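Local coordinates for protein aspartate--tRNA(Asp/Asn) ligase (PDB 1WYD) that probably attaches aspartate to both tRNA(Asp) and tRNA(Asn), first activating the amino acid with ATP and then passing it to the tRNA acceptor end, at residues 156-161 with 202-207. Numbering follows the deposited sequence.
Sequences IFTPKI and VFEVAP
Glu-204 reaches from its strand to Thr-158, with CG anti to its own backbone N (chi1 152°) and the chain extended beyond. Thr-158 N meets both carboxylate oxygens on their syn sides, 26° out of the carboxylate plane, while Thr-158 OG1 donates a very short bond to Glu-204 OE1 (2.5 Å). Lys-160 and Glu-204 reach toward each other tip to tip, and Lys-160 NZ forms a salt bridge with Glu-204 OE2 (3.1 Å), weak as a hydrogen bond. A glutamine at Glu-204 would probably leave the Lys-160 ammonium without its countercharge and put an NH2 where Thr-158 now finds a second acceptor oxygen. Of the backbone bonds, Ile-156 N binds Phe-203 O directly (2.8 Å). Farther along, one water bridges Ile-156 O and Val-205 N, its O 3.2 Å above the plane of the Phe-157 ring, offset toward the rim, and another links Lys-160 NZ to Pro-207 O. Apolar packing sets Ile-156 CG2 against Val-202 CG1 (4.0 Å) and the Phe-157 ring edge near Ala-206 CB. Phe-157 also packs on Ile-224 of the second subunit, at the dimer interface. Just past the short parallel edge strand 154-155 the chain leaves strand 201-209, that first water standing in for direct pairing, at the margin of the class II synthetase catalytic sheet.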
loop_
_atom_site.group_PDB
_atom_site.type_symbol
_atom_site.label_atom_id
_atom_site.label_comp_id
_atom_site.label_asym_id
_atom_site.label_seq_id
_atom_site.Cartn_x
_atom_site.Cartn_y
_atom_site.Cartn_z
ATOM N N ILE B 156 4.409 1.932 -6.831
ATOM C CA ILE B 156 3.621 1.166 -7.840
ATOM C C ILE B 156 2.659 0.071 -7.293
ATOM O O ILE B 156 2.716 -0.303 -6.124
ATOM C CB ILE B 156 4.538 0.515 -8.918
ATOM C CG1 ILE B 156 5.385 -0.586 -8.290
ATOM C CG2 ILE B 156 5.378 1.550 -9.704
ATOM C CD1 ILE B 156 5.964 -1.520 -9.257
ATOM N N PHE B 157 1.787 -0.442 -8.165
ATOM C CA PHE B 157 0.893 -1.557 -7.835
ATOM C C PHE B 157 0.857 -2.538 -9.029
ATOM O O PHE B 157 0.430 -2.153 -10.123
ATOM C CB PHE B 157 -0.508 -1.049 -7.523
ATOM C CG PHE B 157 -0.658 -0.546 -6.126
ATOM C CD1 PHE B 157 -0.862 0.795 -5.887
ATOM C CD2 PHE B 157 -0.562 -1.416 -5.045
ATOM C CE1 PHE B 157 -0.986 1.263 -4.577
ATOM C CE2 PHE B 157 -0.690 -0.977 -3.744
ATOM C CZ PHE B 157 -0.906 0.363 -3.502
ATOM N N THR B 158 1.372 -3.759 -8.811
ATOM C CA THR B 158 1.459 -4.762 -9.847
ATOM C C THR B 158 0.334 -5.838 -9.677
ATOM O O THR B 158 -0.337 -5.903 -8.619
ATOM C CB THR B 158 2.827 -5.392 -9.907
ATOM O OG1 THR B 158 3.212 -5.808 -8.599
ATOM C CG2 THR B 158 3.856 -4.366 -10.294
ATOM N N PRO B 159 0.068 -6.605 -10.737
ATOM C CA PRO B 159 -1.067 -7.558 -10.707
ATOM C C PRO B 159 -0.861 -8.607 -9.626
ATOM O O PRO B 159 0.257 -9.111 -9.408
ATOM C CB PRO B 159 -1.023 -8.203 -12.082
ATOM C CG PRO B 159 -0.321 -7.228 -12.909
ATOM C CD PRO B 159 0.750 -6.602 -12.041
ATOM N N LYS B 160 -1.938 -8.898 -8.921
ATOM C CA LYS B 160 -1.884 -9.914 -7.897
ATOM C C LYS B 160 -2.357 -11.278 -8.446
ATOM O O LYS B 160 -1.927 -12.323 -7.955
ATOM C CB LYS B 160 -2.689 -9.489 -6.661
ATOM C CG LYS B 160 -2.204 -8.210 -5.974
ATOM C CD LYS B 160 -0.710 -8.285 -5.736
ATOM C CE LYS B 160 -0.095 -6.939 -5.532
ATOM N NZ LYS B 160 1.350 -7.031 -5.472
ATOM N N ILE B 161 -3.240 -11.257 -9.436
ATOM C CA ILE B 161 -3.655 -12.476 -10.120
ATOM C C ILE B 161 -2.859 -12.652 -11.393
ATOM O O ILE B 161 -2.884 -11.764 -12.256
ATOM C CB ILE B 161 -5.159 -12.445 -10.490
ATOM C CG1 ILE B 161 -5.994 -12.427 -9.219
ATOM C CG2 ILE B 161 -5.505 -13.685 -11.365
ATOM C CD1 ILE B 161 -7.446 -12.206 -9.454
ATOM N N VAL B 202 11.529 1.970 -8.244
ATOM C CA VAL B 202 10.134 1.675 -7.860
ATOM C C VAL B 202 9.986 0.936 -6.542
ATOM O O VAL B 202 10.760 0.089 -6.232
ATOM C CB VAL B 202 9.458 0.826 -8.957
ATOM C CG1 VAL B 202 9.364 1.619 -10.221
ATOM C CG2 VAL B 202 10.230 -0.497 -9.166
ATOM N N PHE B 203 8.978 1.236 -5.763
ATOM C CA PHE B 203 8.654 0.311 -4.681
ATOM C C PHE B 203 7.173 -0.100 -4.686
ATOM O O PHE B 203 6.338 0.588 -5.268
ATOM C CB PHE B 203 8.991 0.863 -3.327
ATOM C CG PHE B 203 8.214 2.093 -2.936
ATOM C CD1 PHE B 203 8.630 3.392 -3.334
ATOM C CD2 PHE B 203 7.141 1.987 -2.062
ATOM C CE1 PHE B 203 7.900 4.519 -2.948
ATOM C CE2 PHE B 203 6.462 3.113 -1.653
ATOM C CZ PHE B 203 6.869 4.387 -2.080
ATOM N N GLU B 204 6.872 -1.173 -3.952
ATOM C CA GLU B 204 5.502 -1.513 -3.675
ATOM C C GLU B 204 5.390 -2.153 -2.294
ATOM O O GLU B 204 6.214 -2.968 -1.897
ATOM C CB GLU B 204 4.999 -2.403 -4.829
ATOM C CG GLU B 204 3.900 -3.395 -4.501
ATOM C CD GLU B 204 3.158 -3.916 -5.727
ATOM O OE1 GLU B 204 3.795 -4.277 -6.730
ATOM O OE2 GLU B 204 1.937 -3.985 -5.679
ATOM N N VAL B 205 4.391 -1.750 -1.537
ATOM C CA VAL B 205 4.068 -2.417 -0.290
ATOM C C VAL B 205 2.667 -2.994 -0.572
ATOM O O VAL B 205 1.749 -2.236 -0.896
ATOM C CB VAL B 205 3.967 -1.418 0.893
ATOM C CG1 VAL B 205 3.844 -2.141 2.194
ATOM C CG2 VAL B 205 5.189 -0.510 0.976
ATOM N N ALA B 206 2.496 -4.304 -0.445
ATOM C CA ALA B 206 1.223 -4.918 -0.883
ATOM C C ALA B 206 1.148 -6.381 -0.498
ATOM O O ALA B 206 2.187 -7.017 -0.246
ATOM C CB ALA B 206 1.078 -4.786 -2.361
ATOM N N PRO B 207 -0.068 -6.947 -0.502
ATOM C CA PRO B 207 -0.229 -8.358 -0.156
ATOM C C PRO B 207 0.468 -9.265 -1.173
ATOM O O PRO B 207 0.593 -8.924 -2.348
ATOM C CB PRO B 207 -1.747 -8.532 -0.164
ATOM C CG PRO B 207 -2.281 -7.057 -0.117
ATOM C CD PRO B 207 -1.342 -6.324 -0.897
HETATM O O HOH W 1 2.414 0.061 -3.263
HETATM O O HOH W 2 2.996 -7.791 -3.340
#